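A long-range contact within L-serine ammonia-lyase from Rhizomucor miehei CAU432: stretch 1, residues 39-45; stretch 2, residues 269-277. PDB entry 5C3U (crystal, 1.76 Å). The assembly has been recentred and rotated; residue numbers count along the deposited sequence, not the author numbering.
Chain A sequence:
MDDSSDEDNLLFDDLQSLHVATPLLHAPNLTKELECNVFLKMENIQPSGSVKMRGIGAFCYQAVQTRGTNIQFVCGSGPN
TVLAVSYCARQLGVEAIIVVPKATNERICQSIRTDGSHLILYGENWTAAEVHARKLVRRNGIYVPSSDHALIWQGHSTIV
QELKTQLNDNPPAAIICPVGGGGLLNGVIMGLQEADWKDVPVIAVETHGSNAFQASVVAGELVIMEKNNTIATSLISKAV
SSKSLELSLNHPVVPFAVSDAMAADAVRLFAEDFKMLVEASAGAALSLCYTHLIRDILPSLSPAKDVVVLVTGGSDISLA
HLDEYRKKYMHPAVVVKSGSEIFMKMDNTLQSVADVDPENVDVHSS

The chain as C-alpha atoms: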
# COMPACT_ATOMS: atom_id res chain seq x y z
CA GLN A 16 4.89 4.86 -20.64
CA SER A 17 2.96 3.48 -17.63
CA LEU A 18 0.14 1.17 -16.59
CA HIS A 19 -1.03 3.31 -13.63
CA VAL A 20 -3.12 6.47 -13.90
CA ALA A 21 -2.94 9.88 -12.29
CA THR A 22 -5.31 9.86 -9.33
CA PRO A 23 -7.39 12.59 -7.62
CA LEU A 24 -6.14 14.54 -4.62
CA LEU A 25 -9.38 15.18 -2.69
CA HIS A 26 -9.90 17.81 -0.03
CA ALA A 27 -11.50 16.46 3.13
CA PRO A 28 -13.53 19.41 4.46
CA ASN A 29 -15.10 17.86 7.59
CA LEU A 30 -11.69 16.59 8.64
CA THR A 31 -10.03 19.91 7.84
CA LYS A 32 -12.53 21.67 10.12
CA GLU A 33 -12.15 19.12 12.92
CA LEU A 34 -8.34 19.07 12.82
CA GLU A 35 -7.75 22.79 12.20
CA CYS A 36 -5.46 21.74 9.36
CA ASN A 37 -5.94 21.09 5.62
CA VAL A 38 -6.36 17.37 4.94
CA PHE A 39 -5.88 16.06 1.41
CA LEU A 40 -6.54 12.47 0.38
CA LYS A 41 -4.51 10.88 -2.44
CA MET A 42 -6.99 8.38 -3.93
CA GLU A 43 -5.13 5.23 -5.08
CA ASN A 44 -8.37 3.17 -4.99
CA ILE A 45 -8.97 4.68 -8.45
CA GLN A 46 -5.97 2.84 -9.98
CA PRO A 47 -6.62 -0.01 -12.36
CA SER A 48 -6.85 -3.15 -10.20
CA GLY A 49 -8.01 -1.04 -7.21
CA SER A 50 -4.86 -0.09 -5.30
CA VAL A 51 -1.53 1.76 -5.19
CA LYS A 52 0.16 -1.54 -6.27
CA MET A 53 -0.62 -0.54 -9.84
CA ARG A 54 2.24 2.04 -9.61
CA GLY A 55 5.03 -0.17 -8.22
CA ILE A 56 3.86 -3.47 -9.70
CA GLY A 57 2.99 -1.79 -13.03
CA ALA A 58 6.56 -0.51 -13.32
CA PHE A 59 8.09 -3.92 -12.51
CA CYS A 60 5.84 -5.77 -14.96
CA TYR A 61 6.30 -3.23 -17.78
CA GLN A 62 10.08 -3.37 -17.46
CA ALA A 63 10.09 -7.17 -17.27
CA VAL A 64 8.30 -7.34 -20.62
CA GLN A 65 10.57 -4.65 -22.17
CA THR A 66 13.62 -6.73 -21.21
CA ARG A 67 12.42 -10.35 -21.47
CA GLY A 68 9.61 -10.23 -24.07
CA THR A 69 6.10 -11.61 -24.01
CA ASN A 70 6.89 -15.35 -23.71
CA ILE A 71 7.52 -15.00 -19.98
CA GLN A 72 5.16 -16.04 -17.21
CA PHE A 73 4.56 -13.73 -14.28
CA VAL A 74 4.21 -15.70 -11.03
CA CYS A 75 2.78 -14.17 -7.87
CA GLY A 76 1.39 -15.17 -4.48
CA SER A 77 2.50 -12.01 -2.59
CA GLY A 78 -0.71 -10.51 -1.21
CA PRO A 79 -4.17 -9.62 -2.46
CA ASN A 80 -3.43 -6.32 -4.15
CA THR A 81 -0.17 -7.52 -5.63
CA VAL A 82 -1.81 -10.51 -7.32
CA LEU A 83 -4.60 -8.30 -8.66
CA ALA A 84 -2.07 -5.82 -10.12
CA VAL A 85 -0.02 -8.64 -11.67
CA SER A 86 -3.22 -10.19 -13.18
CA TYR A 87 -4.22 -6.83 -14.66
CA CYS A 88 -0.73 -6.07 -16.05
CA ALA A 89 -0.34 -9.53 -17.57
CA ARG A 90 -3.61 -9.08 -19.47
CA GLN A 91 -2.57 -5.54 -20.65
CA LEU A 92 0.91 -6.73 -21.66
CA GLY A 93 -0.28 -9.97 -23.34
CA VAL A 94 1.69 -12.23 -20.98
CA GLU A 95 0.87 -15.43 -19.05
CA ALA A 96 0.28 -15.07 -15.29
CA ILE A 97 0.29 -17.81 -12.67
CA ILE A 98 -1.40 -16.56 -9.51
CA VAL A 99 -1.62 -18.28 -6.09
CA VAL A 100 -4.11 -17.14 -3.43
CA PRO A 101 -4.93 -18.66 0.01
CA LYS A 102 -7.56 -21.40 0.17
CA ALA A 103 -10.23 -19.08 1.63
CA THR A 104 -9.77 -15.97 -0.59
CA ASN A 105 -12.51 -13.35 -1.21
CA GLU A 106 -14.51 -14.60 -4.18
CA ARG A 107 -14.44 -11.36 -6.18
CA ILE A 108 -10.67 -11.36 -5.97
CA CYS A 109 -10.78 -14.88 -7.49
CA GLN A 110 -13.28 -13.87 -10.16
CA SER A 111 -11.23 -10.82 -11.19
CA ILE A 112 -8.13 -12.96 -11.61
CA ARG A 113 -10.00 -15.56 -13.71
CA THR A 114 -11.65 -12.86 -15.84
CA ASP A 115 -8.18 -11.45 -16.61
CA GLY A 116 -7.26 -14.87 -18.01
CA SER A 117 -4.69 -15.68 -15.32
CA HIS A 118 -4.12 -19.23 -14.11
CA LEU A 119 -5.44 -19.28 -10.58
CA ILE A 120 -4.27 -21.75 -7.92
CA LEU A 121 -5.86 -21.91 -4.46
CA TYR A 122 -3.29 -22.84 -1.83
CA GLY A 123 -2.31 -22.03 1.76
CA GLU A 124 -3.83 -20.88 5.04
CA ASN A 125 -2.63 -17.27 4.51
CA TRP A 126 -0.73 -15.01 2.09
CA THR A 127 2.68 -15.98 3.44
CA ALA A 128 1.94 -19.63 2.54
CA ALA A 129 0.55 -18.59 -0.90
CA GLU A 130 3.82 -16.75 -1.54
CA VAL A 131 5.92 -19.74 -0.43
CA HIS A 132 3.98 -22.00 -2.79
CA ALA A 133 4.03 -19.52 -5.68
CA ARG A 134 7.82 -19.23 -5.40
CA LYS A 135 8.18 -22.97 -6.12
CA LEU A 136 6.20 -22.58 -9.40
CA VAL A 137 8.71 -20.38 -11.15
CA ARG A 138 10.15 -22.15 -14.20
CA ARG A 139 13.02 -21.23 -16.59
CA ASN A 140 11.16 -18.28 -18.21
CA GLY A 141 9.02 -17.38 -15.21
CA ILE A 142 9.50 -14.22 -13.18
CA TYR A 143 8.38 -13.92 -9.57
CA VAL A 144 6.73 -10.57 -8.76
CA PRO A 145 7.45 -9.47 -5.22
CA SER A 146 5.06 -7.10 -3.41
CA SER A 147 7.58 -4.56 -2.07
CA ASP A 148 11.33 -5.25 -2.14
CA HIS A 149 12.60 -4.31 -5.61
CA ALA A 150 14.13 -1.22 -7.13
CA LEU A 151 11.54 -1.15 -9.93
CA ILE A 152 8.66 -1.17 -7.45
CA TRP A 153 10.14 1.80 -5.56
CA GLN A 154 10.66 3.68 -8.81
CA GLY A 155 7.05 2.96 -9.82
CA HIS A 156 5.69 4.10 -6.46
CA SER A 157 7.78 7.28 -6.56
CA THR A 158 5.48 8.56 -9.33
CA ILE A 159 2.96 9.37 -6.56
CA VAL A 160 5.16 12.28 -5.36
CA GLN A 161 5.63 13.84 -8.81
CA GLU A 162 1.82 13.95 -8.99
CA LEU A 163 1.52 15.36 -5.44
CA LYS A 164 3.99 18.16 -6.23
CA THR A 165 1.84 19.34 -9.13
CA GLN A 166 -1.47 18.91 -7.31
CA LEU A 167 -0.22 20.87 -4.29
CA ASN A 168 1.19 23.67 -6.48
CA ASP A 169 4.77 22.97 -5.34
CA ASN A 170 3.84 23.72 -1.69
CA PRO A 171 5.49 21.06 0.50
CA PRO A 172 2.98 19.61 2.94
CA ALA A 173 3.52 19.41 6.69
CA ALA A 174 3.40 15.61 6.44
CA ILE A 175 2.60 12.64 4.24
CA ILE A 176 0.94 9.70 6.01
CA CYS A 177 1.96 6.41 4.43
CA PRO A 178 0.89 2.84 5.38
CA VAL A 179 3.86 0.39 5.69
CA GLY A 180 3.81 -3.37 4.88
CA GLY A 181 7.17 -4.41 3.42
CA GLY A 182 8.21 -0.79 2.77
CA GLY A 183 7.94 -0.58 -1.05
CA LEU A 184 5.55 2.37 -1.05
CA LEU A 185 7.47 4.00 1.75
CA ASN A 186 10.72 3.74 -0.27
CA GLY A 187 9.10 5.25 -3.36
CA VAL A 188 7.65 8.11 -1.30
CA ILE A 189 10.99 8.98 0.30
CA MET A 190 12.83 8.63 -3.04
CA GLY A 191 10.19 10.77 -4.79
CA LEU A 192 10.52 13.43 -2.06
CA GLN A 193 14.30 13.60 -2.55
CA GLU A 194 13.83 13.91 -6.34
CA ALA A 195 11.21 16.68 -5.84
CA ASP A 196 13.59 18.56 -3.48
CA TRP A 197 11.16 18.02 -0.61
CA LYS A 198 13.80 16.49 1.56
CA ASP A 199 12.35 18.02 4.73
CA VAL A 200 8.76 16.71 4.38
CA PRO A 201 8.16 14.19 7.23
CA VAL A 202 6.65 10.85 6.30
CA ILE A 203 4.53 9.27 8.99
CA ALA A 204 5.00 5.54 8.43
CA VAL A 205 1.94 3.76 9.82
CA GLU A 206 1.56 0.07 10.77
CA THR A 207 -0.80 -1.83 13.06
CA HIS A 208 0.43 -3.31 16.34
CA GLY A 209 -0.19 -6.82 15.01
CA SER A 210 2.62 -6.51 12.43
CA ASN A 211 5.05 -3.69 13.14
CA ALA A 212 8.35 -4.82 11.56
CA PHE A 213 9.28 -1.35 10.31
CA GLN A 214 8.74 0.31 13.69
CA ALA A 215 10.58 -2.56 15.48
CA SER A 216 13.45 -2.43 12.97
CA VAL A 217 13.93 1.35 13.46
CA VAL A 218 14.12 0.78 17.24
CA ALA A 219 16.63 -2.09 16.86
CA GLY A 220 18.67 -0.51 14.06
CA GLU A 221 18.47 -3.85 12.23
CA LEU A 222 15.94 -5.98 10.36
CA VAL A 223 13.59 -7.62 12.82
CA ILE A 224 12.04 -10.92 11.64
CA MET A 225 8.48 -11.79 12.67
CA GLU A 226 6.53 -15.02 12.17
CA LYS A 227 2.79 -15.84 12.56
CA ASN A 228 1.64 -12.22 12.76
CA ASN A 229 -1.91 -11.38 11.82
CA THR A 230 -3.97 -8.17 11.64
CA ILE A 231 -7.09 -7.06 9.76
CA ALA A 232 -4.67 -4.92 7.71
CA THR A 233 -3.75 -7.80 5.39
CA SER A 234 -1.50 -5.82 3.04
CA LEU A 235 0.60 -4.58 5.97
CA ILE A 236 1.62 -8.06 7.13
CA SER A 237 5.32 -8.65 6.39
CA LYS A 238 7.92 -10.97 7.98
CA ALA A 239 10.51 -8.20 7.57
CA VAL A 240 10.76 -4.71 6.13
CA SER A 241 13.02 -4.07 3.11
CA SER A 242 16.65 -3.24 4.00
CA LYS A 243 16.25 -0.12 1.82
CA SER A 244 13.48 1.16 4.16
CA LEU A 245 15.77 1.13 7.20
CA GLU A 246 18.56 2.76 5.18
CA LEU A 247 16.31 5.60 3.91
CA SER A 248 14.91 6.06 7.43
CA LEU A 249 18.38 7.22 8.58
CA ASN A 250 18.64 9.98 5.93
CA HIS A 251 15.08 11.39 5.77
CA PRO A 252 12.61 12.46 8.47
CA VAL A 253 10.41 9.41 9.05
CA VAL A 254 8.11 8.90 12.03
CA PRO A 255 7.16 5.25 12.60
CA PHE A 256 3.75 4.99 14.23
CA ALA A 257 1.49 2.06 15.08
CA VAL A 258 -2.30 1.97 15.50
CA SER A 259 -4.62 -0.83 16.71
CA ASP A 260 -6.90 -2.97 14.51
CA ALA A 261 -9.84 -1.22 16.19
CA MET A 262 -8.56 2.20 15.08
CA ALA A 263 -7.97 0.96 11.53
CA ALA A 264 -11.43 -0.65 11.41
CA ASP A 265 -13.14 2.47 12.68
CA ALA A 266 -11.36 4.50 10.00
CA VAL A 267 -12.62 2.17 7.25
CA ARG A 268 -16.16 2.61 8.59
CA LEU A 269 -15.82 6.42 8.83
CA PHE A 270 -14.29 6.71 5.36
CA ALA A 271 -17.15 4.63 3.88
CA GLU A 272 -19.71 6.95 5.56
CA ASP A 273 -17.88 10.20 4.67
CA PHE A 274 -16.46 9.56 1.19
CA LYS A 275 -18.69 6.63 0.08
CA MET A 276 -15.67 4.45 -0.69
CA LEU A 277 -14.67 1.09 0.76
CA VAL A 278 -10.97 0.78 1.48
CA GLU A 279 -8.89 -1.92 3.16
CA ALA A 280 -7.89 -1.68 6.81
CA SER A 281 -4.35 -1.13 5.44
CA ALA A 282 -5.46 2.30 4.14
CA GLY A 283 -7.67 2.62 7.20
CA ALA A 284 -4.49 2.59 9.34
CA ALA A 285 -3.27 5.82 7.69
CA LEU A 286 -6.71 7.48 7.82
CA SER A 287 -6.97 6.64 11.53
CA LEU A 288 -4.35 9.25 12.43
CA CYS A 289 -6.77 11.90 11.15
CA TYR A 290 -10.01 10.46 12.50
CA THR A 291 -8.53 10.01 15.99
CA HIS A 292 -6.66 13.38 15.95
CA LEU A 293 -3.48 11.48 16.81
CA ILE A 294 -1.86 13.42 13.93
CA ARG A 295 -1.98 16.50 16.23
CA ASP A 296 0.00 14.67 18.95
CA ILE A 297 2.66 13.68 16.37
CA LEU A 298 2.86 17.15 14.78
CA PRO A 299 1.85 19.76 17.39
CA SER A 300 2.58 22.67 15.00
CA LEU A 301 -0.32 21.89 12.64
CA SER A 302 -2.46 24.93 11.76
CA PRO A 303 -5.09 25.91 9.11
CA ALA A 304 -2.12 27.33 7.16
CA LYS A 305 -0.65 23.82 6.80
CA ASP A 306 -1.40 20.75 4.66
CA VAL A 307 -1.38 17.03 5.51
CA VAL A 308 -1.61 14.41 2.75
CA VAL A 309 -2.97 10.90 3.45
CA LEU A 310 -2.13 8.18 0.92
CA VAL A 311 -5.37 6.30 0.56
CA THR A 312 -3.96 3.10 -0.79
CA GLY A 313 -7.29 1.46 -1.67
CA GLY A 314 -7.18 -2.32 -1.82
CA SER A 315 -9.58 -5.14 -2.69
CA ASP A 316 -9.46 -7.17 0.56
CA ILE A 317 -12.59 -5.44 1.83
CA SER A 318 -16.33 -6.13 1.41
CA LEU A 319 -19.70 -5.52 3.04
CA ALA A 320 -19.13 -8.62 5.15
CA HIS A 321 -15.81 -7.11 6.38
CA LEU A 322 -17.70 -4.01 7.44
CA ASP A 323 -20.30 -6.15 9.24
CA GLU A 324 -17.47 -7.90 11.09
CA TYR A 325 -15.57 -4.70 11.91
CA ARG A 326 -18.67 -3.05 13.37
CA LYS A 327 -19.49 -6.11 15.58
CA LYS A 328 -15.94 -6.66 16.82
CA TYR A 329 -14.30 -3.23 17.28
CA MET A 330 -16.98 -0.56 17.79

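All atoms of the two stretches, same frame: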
# COMPACT_ATOMS: atom_id res chain seq x y z
N PHE A 39 -5.70 16.49 2.79
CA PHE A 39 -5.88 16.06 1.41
C PHE A 39 -5.73 14.55 1.34
O PHE A 39 -4.88 13.97 2.02
CB PHE A 39 -4.85 16.70 0.50
CG PHE A 39 -5.01 18.18 0.36
CD1 PHE A 39 -4.30 19.06 1.18
CD2 PHE A 39 -5.88 18.70 -0.61
CE1 PHE A 39 -4.46 20.43 1.03
CE2 PHE A 39 -6.03 20.07 -0.76
CZ PHE A 39 -5.32 20.93 0.07
N LEU A 40 -6.54 13.92 0.50
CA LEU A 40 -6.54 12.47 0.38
C LEU A 40 -6.12 12.09 -1.04
O LEU A 40 -6.78 12.48 -2.01
CB LEU A 40 -7.94 11.93 0.68
CG LEU A 40 -8.55 12.36 2.02
CD1 LEU A 40 -9.98 11.86 2.10
CD2 LEU A 40 -7.72 11.88 3.20
N LYS A 41 -5.01 11.35 -1.14
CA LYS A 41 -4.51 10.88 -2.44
C LYS A 41 -5.17 9.53 -2.75
O LYS A 41 -4.91 8.53 -2.07
CB LYS A 41 -2.97 10.78 -2.40
CG LYS A 41 -2.31 10.38 -3.71
CD LYS A 41 -2.70 11.32 -4.85
CE LYS A 41 -1.74 11.13 -6.02
NZ LYS A 41 -2.20 11.90 -7.22
N MET A 42 -6.06 9.50 -3.75
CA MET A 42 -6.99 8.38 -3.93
C MET A 42 -6.51 7.24 -4.85
O MET A 42 -6.96 7.11 -5.99
CB MET A 42 -8.35 8.91 -4.44
CG MET A 42 -8.96 10.00 -3.56
SD MET A 42 -9.30 9.40 -1.90
CE MET A 42 -10.59 8.21 -2.27
N GLU A 43 -5.64 6.39 -4.32
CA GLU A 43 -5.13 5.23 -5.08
C GLU A 43 -6.13 4.09 -5.35
O GLU A 43 -5.84 3.15 -6.12
CB GLU A 43 -3.84 4.73 -4.41
CG GLU A 43 -2.77 5.82 -4.34
CD GLU A 43 -2.34 6.29 -5.73
OE1 GLU A 43 -1.86 5.45 -6.52
OE2 GLU A 43 -2.47 7.50 -6.03
N ASN A 44 -7.31 4.15 -4.72
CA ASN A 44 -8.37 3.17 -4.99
C ASN A 44 -8.89 3.29 -6.41
O ASN A 44 -9.57 2.39 -6.91
CB ASN A 44 -9.52 3.29 -3.98
CG ASN A 44 -10.08 4.71 -3.90
OD1 ASN A 44 -9.33 5.69 -3.91
ND2 ASN A 44 -11.40 4.82 -3.79
N ILE A 45 -8.56 4.40 -7.07
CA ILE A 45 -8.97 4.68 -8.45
C ILE A 45 -8.05 4.02 -9.51
O ILE A 45 -8.39 3.94 -10.70
CB ILE A 45 -9.06 6.22 -8.70
CG1 ILE A 45 -10.10 6.85 -7.78
CG2 ILE A 45 -9.40 6.55 -10.16
CD1 ILE A 45 -11.49 6.26 -7.92
N LEU A 269 -15.63 4.95 8.95
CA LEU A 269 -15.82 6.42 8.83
C LEU A 269 -15.58 6.91 7.41
O LEU A 269 -16.33 7.76 6.93
CB LEU A 269 -14.91 7.16 9.81
CG LEU A 269 -15.45 7.03 11.25
CD1 LEU A 269 -14.36 7.56 12.21
CD2 LEU A 269 -16.75 7.77 11.46
N PHE A 270 -14.55 6.37 6.75
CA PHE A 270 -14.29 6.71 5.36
C PHE A 270 -15.43 6.26 4.43
O PHE A 270 -15.76 6.96 3.47
CB PHE A 270 -12.99 6.08 4.91
CG PHE A 270 -12.39 6.73 3.69
CD1 PHE A 270 -11.99 8.08 3.73
CD2 PHE A 270 -12.26 6.03 2.52
CE1 PHE A 270 -11.43 8.67 2.61
CE2 PHE A 270 -11.70 6.63 1.40
CZ PHE A 270 -11.28 7.94 1.44
N ALA A 271 -16.01 5.10 4.70
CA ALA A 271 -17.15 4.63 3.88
C ALA A 271 -18.34 5.59 4.06
O ALA A 271 -19.02 5.94 3.11
CB ALA A 271 -17.54 3.21 4.29
N GLU A 272 -18.61 6.01 5.30
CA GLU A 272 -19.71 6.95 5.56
C GLU A 272 -19.45 8.34 4.96
O GLU A 272 -20.35 8.95 4.36
CB GLU A 272 -19.99 7.02 7.07
CG GLU A 272 -20.38 5.69 7.72
CD GLU A 272 -21.76 5.17 7.30
OE1 GLU A 272 -22.23 5.43 6.17
OE2 GLU A 272 -22.39 4.48 8.13
N ASP A 273 -18.22 8.84 5.09
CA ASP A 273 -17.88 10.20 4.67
C ASP A 273 -17.66 10.35 3.16
O ASP A 273 -18.20 11.28 2.54
CB ASP A 273 -16.61 10.68 5.38
CG ASP A 273 -16.84 10.97 6.85
OD1 ASP A 273 -18.01 11.21 7.25
OD2 ASP A 273 -15.85 10.97 7.60
N PHE A 274 -16.87 9.45 2.59
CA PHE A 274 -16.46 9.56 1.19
C PHE A 274 -17.09 8.53 0.25
O PHE A 274 -16.84 8.57 -0.94
CB PHE A 274 -14.93 9.51 1.08
CG PHE A 274 -14.29 10.85 1.29
CD1 PHE A 274 -14.00 11.67 0.20
CD2 PHE A 274 -14.02 11.31 2.57
CE1 PHE A 274 -13.43 12.92 0.39
CE2 PHE A 274 -13.46 12.57 2.77
CZ PHE A 274 -13.16 13.37 1.68
N LYS A 275 -17.87 7.61 0.82
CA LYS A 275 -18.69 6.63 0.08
C LYS A 275 -17.76 5.67 -0.68
O LYS A 275 -18.06 5.23 -1.78
CB LYS A 275 -19.66 7.31 -0.91
CG LYS A 275 -20.54 8.43 -0.35
CD LYS A 275 -21.22 8.10 0.97
CE LYS A 275 -21.91 9.34 1.51
NZ LYS A 275 -22.60 9.05 2.79
N MET A 276 -16.61 5.38 -0.08
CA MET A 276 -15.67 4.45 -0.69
C MET A 276 -15.25 3.43 0.34
O MET A 276 -15.06 3.79 1.53
CB MET A 276 -14.45 5.20 -1.18
CG MET A 276 -14.77 5.97 -2.44
SD MET A 276 -13.54 7.24 -2.67
CE MET A 276 -14.36 8.15 -3.98
N LEU A 277 -15.13 2.18 -0.11
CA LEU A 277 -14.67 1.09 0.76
C LEU A 277 -13.20 0.87 0.52
O LEU A 277 -12.81 0.60 -0.60
CB LEU A 277 -15.43 -0.23 0.49
CG LEU A 277 -16.95 -0.25 0.55
CD1 LEU A 277 -17.47 -1.67 0.36
CD2 LEU A 277 -17.43 0.35 1.87
O HOH W 1 -12.86 2.58 -3.15

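Contact between the last turns of a helix (Leu269 to Phe274, with the loop that follows to Leu277) and a strand (Phe39 to Met42) that runs into a short 3-10 segment (Glu43 to Ile45). Touching residues lie at least 228 positions apart in the sequence. The helix crosses the strand nearly at right angles (97°), and the axes come no closer than 13.7 Å, so side chains span the gap between helix and strand. The contact is small, burying 258 Å² over both sides, and is mostly apolar.

Along stretch 2, the side chain of Leu269 is out of reach, and the first residue to take part is Phe270. Its CA-to-CB bond is directed toward the strand, and chi1 in the t well (-160°) carries the buried ring to two alternate strand residues. Both meet it at the edge, near the ring plane: Leu40 CD1 lies 3.5 Å from Phe270 CE1, and Met42 CE lies 3.8 Å from Phe270 CZ. Leu40 and Met42 can share this ring because residues two apart on a strand project to the same side; Phe39, Lys41 and Glu43 stay out of reach.

Ala271, Glu272 and Asp273 make no contact with stretch 1, and the two acidic residues are exposed, as suits charged groups away from an apolar interface. One helical turn after Phe270, Phe274 comes back toward the strand. Phe274 N donates to Phe270 O at 2.9 Å, part of the helical pattern that sets the two rings on the same side. Here Leu40 sits over a ring face: its CD1 is 3.5 Å from Phe274 CZ and 3.8 Å from the ring centroid, 23° off the normal, a CH-pi contact. One methyl of Leu40 thus touches the edge of one aromatic ring and the face of another, and this buried leucine gives up 57 Å² to stretch 2.

Lys275 is the first residue to leave helical geometry, with a positive phi of 66°. It stays exposed and makes no contact with the strand, while Lys275 NZ donates to Glu272 O at 2.7 Å, tying the side chain back to the helix end.

Past this turn, the backbone of Met276 is extended (-130/140), and its CA-to-CB bond points toward stretch 1. With chi1 m (-74°) and chi2 t (161°), Met276 SD meets two residues there: it is 3.1 Å from Met42 CE, an unusually short apolar contact, and accepts a weak hydrogen bond from Asn44 ND2 at 3.4 Å (149°). A thioether is largely apolar yet can serve as a weak acceptor. Met42, with all three chi angles m, is folded so that its CE touches both Phe270 and Met276.

The CA-to-CB bond of Leu277 points away, but its backbone still contributes: a water accepts from Asn44 ND2 at 2.7 Å and donates to Leu277 O at 3.2 Å, extending the polar end of an otherwise greasy contact.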